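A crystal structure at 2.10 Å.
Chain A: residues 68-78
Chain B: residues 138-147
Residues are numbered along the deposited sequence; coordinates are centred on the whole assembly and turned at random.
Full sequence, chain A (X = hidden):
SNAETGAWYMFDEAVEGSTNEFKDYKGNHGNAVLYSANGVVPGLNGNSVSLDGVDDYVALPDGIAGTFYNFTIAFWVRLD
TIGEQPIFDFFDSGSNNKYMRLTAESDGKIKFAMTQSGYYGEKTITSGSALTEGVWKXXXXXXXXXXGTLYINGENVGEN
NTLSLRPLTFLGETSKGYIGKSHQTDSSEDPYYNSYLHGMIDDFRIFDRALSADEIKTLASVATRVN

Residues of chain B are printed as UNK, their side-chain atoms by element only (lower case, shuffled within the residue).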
# COMPACT_ATOMS: atom_id res chain seq x y z
N PHE A 68 -24.88 -10.06 13.53
CA PHE A 68 -23.67 -10.21 14.31
C PHE A 68 -23.16 -8.90 14.84
O PHE A 68 -23.26 -7.87 14.18
CB PHE A 68 -22.58 -10.84 13.43
CG PHE A 68 -22.97 -12.14 12.78
CD1 PHE A 68 -23.76 -13.09 13.46
CD2 PHE A 68 -22.47 -12.48 11.53
CE1 PHE A 68 -24.09 -14.31 12.87
CE2 PHE A 68 -22.79 -13.70 10.94
CZ PHE A 68 -23.61 -14.61 11.60
N TYR A 69 -22.61 -8.92 16.04
CA TYR A 69 -22.04 -7.71 16.56
C TYR A 69 -20.61 -7.62 15.98
O TYR A 69 -20.29 -6.67 15.26
CB TYR A 69 -22.08 -7.65 18.09
CG TYR A 69 -21.50 -6.34 18.57
CD1 TYR A 69 -22.24 -5.16 18.46
CD2 TYR A 69 -20.21 -6.27 19.07
CE1 TYR A 69 -21.69 -3.94 18.86
CE2 TYR A 69 -19.66 -5.06 19.48
CZ TYR A 69 -20.40 -3.90 19.37
OH TYR A 69 -19.85 -2.71 19.78
N ASN A 70 -19.77 -8.60 16.26
CA ASN A 70 -18.41 -8.65 15.71
C ASN A 70 -18.40 -9.63 14.57
O ASN A 70 -19.23 -10.55 14.56
CB ASN A 70 -17.41 -9.06 16.77
CG ASN A 70 -17.17 -7.97 17.80
OD1 ASN A 70 -17.57 -6.81 17.63
ND2 ASN A 70 -16.50 -8.33 18.86
N PHE A 71 -17.52 -9.43 13.60
CA PHE A 71 -17.50 -10.33 12.45
C PHE A 71 -16.23 -10.27 11.61
O PHE A 71 -15.38 -9.40 11.80
CB PHE A 71 -18.69 -9.99 11.51
CG PHE A 71 -18.56 -8.64 10.87
CD1 PHE A 71 -17.77 -8.47 9.72
CD2 PHE A 71 -19.17 -7.53 11.43
CE1 PHE A 71 -17.62 -7.22 9.14
CE2 PHE A 71 -19.01 -6.27 10.86
CZ PHE A 71 -18.23 -6.12 9.72
N THR A 72 -16.13 -11.22 10.68
CA THR A 72 -15.10 -11.25 9.68
C THR A 72 -15.66 -11.61 8.31
O THR A 72 -16.51 -12.47 8.18
CB THR A 72 -13.96 -12.27 10.03
OG1 THR A 72 -13.45 -12.01 11.33
CG2 THR A 72 -12.85 -12.17 9.04
N ILE A 73 -15.22 -10.88 7.30
CA ILE A 73 -15.51 -11.22 5.95
C ILE A 73 -14.18 -11.40 5.27
O ILE A 73 -13.35 -10.46 5.25
CB ILE A 73 -16.27 -10.12 5.20
CG1 ILE A 73 -17.62 -9.89 5.88
CG2 ILE A 73 -16.49 -10.58 3.76
CD1 ILE A 73 -18.33 -8.64 5.43
N ALA A 74 -14.00 -12.55 4.65
CA ALA A 74 -12.71 -12.85 4.05
C ALA A 74 -12.88 -13.64 2.80
O ALA A 74 -13.73 -14.51 2.70
CB ALA A 74 -11.86 -13.59 5.05
N PHE A 75 -12.03 -13.34 1.83
CA PHE A 75 -12.10 -14.03 0.58
C PHE A 75 -10.84 -13.81 -0.20
O PHE A 75 -10.07 -12.92 0.07
CB PHE A 75 -13.26 -13.44 -0.23
CG PHE A 75 -13.15 -11.95 -0.38
CD1 PHE A 75 -13.59 -11.11 0.64
CD2 PHE A 75 -12.55 -11.39 -1.50
CE1 PHE A 75 -13.46 -9.74 0.52
CE2 PHE A 75 -12.41 -10.02 -1.62
CZ PHE A 75 -12.86 -9.20 -0.61
N TRP A 76 -10.71 -14.59 -1.25
CA TRP A 76 -9.63 -14.40 -2.19
C TRP A 76 -10.17 -13.65 -3.38
O TRP A 76 -11.30 -13.93 -3.82
CB TRP A 76 -9.17 -15.75 -2.70
CG TRP A 76 -8.27 -16.44 -1.79
CD1 TRP A 76 -8.59 -17.38 -0.84
CD2 TRP A 76 -6.84 -16.29 -1.77
NE1 TRP A 76 -7.41 -17.81 -0.21
CE2 TRP A 76 -6.33 -17.16 -0.76
CE3 TRP A 76 -5.94 -15.50 -2.49
CZ2 TRP A 76 -4.94 -17.25 -0.46
CZ3 TRP A 76 -4.54 -15.59 -2.19
CH2 TRP A 76 -4.07 -16.46 -1.19
N VAL A 77 -9.37 -12.75 -3.93
CA VAL A 77 -9.73 -12.02 -5.11
C VAL A 77 -8.60 -11.80 -6.11
O VAL A 77 -7.46 -11.61 -5.71
CB VAL A 77 -10.31 -10.64 -4.74
CG1 VAL A 77 -9.46 -9.92 -3.71
CG2 VAL A 77 -10.51 -9.79 -5.98
N ARG A 78 -8.92 -11.83 -7.42
CA ARG A 78 -7.98 -11.47 -8.48
C ARG A 78 -8.59 -10.30 -9.26
O ARG A 78 -9.48 -10.48 -10.09
CB ARG A 78 -7.67 -12.62 -9.44
CG ARG A 78 -6.49 -12.33 -10.38
CD ARG A 78 -6.13 -13.51 -11.29
NE ARG A 78 -7.18 -13.79 -12.27
CZ ARG A 78 -7.28 -13.25 -13.48
NH1 ARG A 78 -6.39 -12.36 -13.90
NH2 ARG A 78 -8.30 -13.58 -14.28
N UNK B 138 -5.47 -12.41 -0.92
CA UNK B 138 -6.47 -12.69 0.09
C UNK B 138 -6.86 -11.39 0.77
O UNK B 138 -6.00 -10.62 1.15
n UNK B 138 -8.79 -15.02 3.08
c UNK B 138 -5.97 -13.69 1.13
n UNK B 138 -7.20 -13.60 3.34
c UNK B 138 -7.05 -14.13 2.08
c UNK B 138 -8.06 -15.02 1.92
c UNK B 138 -8.25 -14.15 3.92
N UNK B 139 -8.15 -11.13 0.89
CA UNK B 139 -8.58 -9.94 1.58
C UNK B 139 -9.50 -10.28 2.74
O UNK B 139 -10.32 -11.16 2.63
c UNK B 139 -9.29 -8.98 0.63
c UNK B 139 -8.37 -8.57 -0.52
c UNK B 139 -9.77 -7.74 1.37
N UNK B 140 -9.38 -9.54 3.84
CA UNK B 140 -10.27 -9.74 4.98
C UNK B 140 -10.55 -8.42 5.67
O UNK B 140 -9.72 -7.51 5.62
c UNK B 140 -9.69 -10.74 5.96
N UNK B 141 -11.76 -8.30 6.22
CA UNK B 141 -12.17 -7.21 7.05
C UNK B 141 -12.60 -7.86 8.35
O UNK B 141 -13.32 -8.86 8.30
c UNK B 141 -13.72 -5.29 7.36
c UNK B 141 -13.25 -6.16 5.05
c UNK B 141 -13.42 -6.52 6.51
N UNK B 142 -12.23 -7.28 9.49
CA UNK B 142 -12.64 -7.77 10.82
C UNK B 142 -13.19 -6.60 11.64
O UNK B 142 -12.64 -5.48 11.58
c UNK B 142 -10.78 -9.46 10.90
c UNK B 142 -11.47 -8.39 11.66
o UNK B 142 -10.51 -7.38 11.98
N UNK B 143 -14.29 -6.82 12.37
CA UNK B 143 -14.84 -5.79 13.27
C UNK B 143 -14.83 -6.40 14.67
O UNK B 143 -15.39 -7.47 14.89
c UNK B 143 -16.25 -5.35 12.89
c UNK B 143 -16.86 -4.23 13.76
c UNK B 143 -18.37 -4.10 13.57
c UNK B 143 -16.20 -2.88 13.49
N UNK B 144 -14.15 -5.72 15.59
CA UNK B 144 -14.03 -6.16 16.98
C UNK B 144 -14.30 -4.97 17.88
O UNK B 144 -13.40 -4.16 18.13
c UNK B 144 -12.64 -6.70 17.25
o UNK B 144 -12.40 -6.76 18.63
N UNK B 145 -15.52 -4.89 18.38
CA UNK B 145 -15.89 -3.76 19.20
C UNK B 145 -15.80 -2.59 18.26
O UNK B 145 -16.20 -2.71 17.11
N UNK B 146 -15.20 -1.49 18.72
CA UNK B 146 -15.06 -0.26 17.92
C UNK B 146 -13.95 -0.29 16.88
O UNK B 146 -13.83 0.65 16.10
c UNK B 146 -14.84 0.95 18.83
o UNK B 146 -15.98 2.24 20.47
c UNK B 146 -16.02 1.24 19.72
o UNK B 146 -16.99 0.47 19.67
N UNK B 147 -13.14 -1.35 16.88
CA UNK B 147 -12.01 -1.43 15.97
C UNK B 147 -12.23 -2.31 14.76
O UNK B 147 -12.52 -3.49 14.90
c UNK B 147 -10.79 -1.98 16.70
c UNK B 147 -9.57 -2.00 15.80
o UNK B 147 -10.53 -1.17 17.85

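Position 138 of chain B carries one carbon and then a five-membered ring of three carbons and two nitrogens, which is an imidazole. Its CB lies 3.8 Å from the centroid of the six-membered ring of Trp A76, almost on the ring normal, and the residue is His B138. The edge of its ring is turned toward the indole face, with planes at 71°.

At position 139 one carbon carries two more, and CB lies over the face of the Phe A75 ring, 4.2 Å from its centroid. This short fork is a valine: Val B139, whose CG2 meets Val A77 CG1 at 3.6 Å. Its backbone N donates to Phe A75 O (2.8 Å), and Phe A75 N donates to its O (2.9 Å).

Position 140 has a single side-chain carbon, 3.7 Å from Ala A74 CB, and is Ala B140. The two methyl groups face each other across a non-hydrogen-bonded pair whose CA atoms are 4.1 Å apart.

Position 141 again shows three carbons forked at the first, and its N and O pair with Ile A73 O and Ile A73 N, both at 2.9 Å; it is Val B141.

Position 142 has one carbon bearing one oxygen and one carbon, and that terminal carbon approaches Thr A72 OG1 at 3.7 Å. The pattern is that of threonine, and in Thr B142 the approaching methyl is CG2.

Position 143 holds four carbons forked at the second, and its CB lies over the Phe A71 ring, 3.9 Å from the centroid; hence Leu B143. Its CD2 reaches Phe A71 CE2 at 3.5 Å.

Position 144 has one carbon and one oxygen, with CB pointing away from the chain A stretch; it is Ser B144. Position 145 has no side-chain atoms and a phi of 64°, which favours glycine, and its N donates to Asn A70 OD1 (2.9 Å); it is Gly B145.

Position 146 has two carbons, the second carrying two oxygens, a carboxylate whose nearest approach is 4.3 Å, from one of those oxygens to Tyr A69 OH: Asp B146, peripheral to the contact. Position 147, one carbon bearing an oxygen and a carbon, has its side chain out of reach of the chain A stretch; it is Thr B147 and closes a type II' turn from Ser B144.

The two strands run antiparallel, and six backbone hydrogen bonds join them through the pairs at Phe A71, Ile A73 and Phe A75. Side chains alternate between faces: Phe A71 and Phe A75 cover Leu B143 and Val B139 on one, while Trp A76 packs on His B138 on the other. Beyond the strand pairing, Asn A70 extends the polar contact to the turn.

Chain B 138-147: HVAVTLSGDT
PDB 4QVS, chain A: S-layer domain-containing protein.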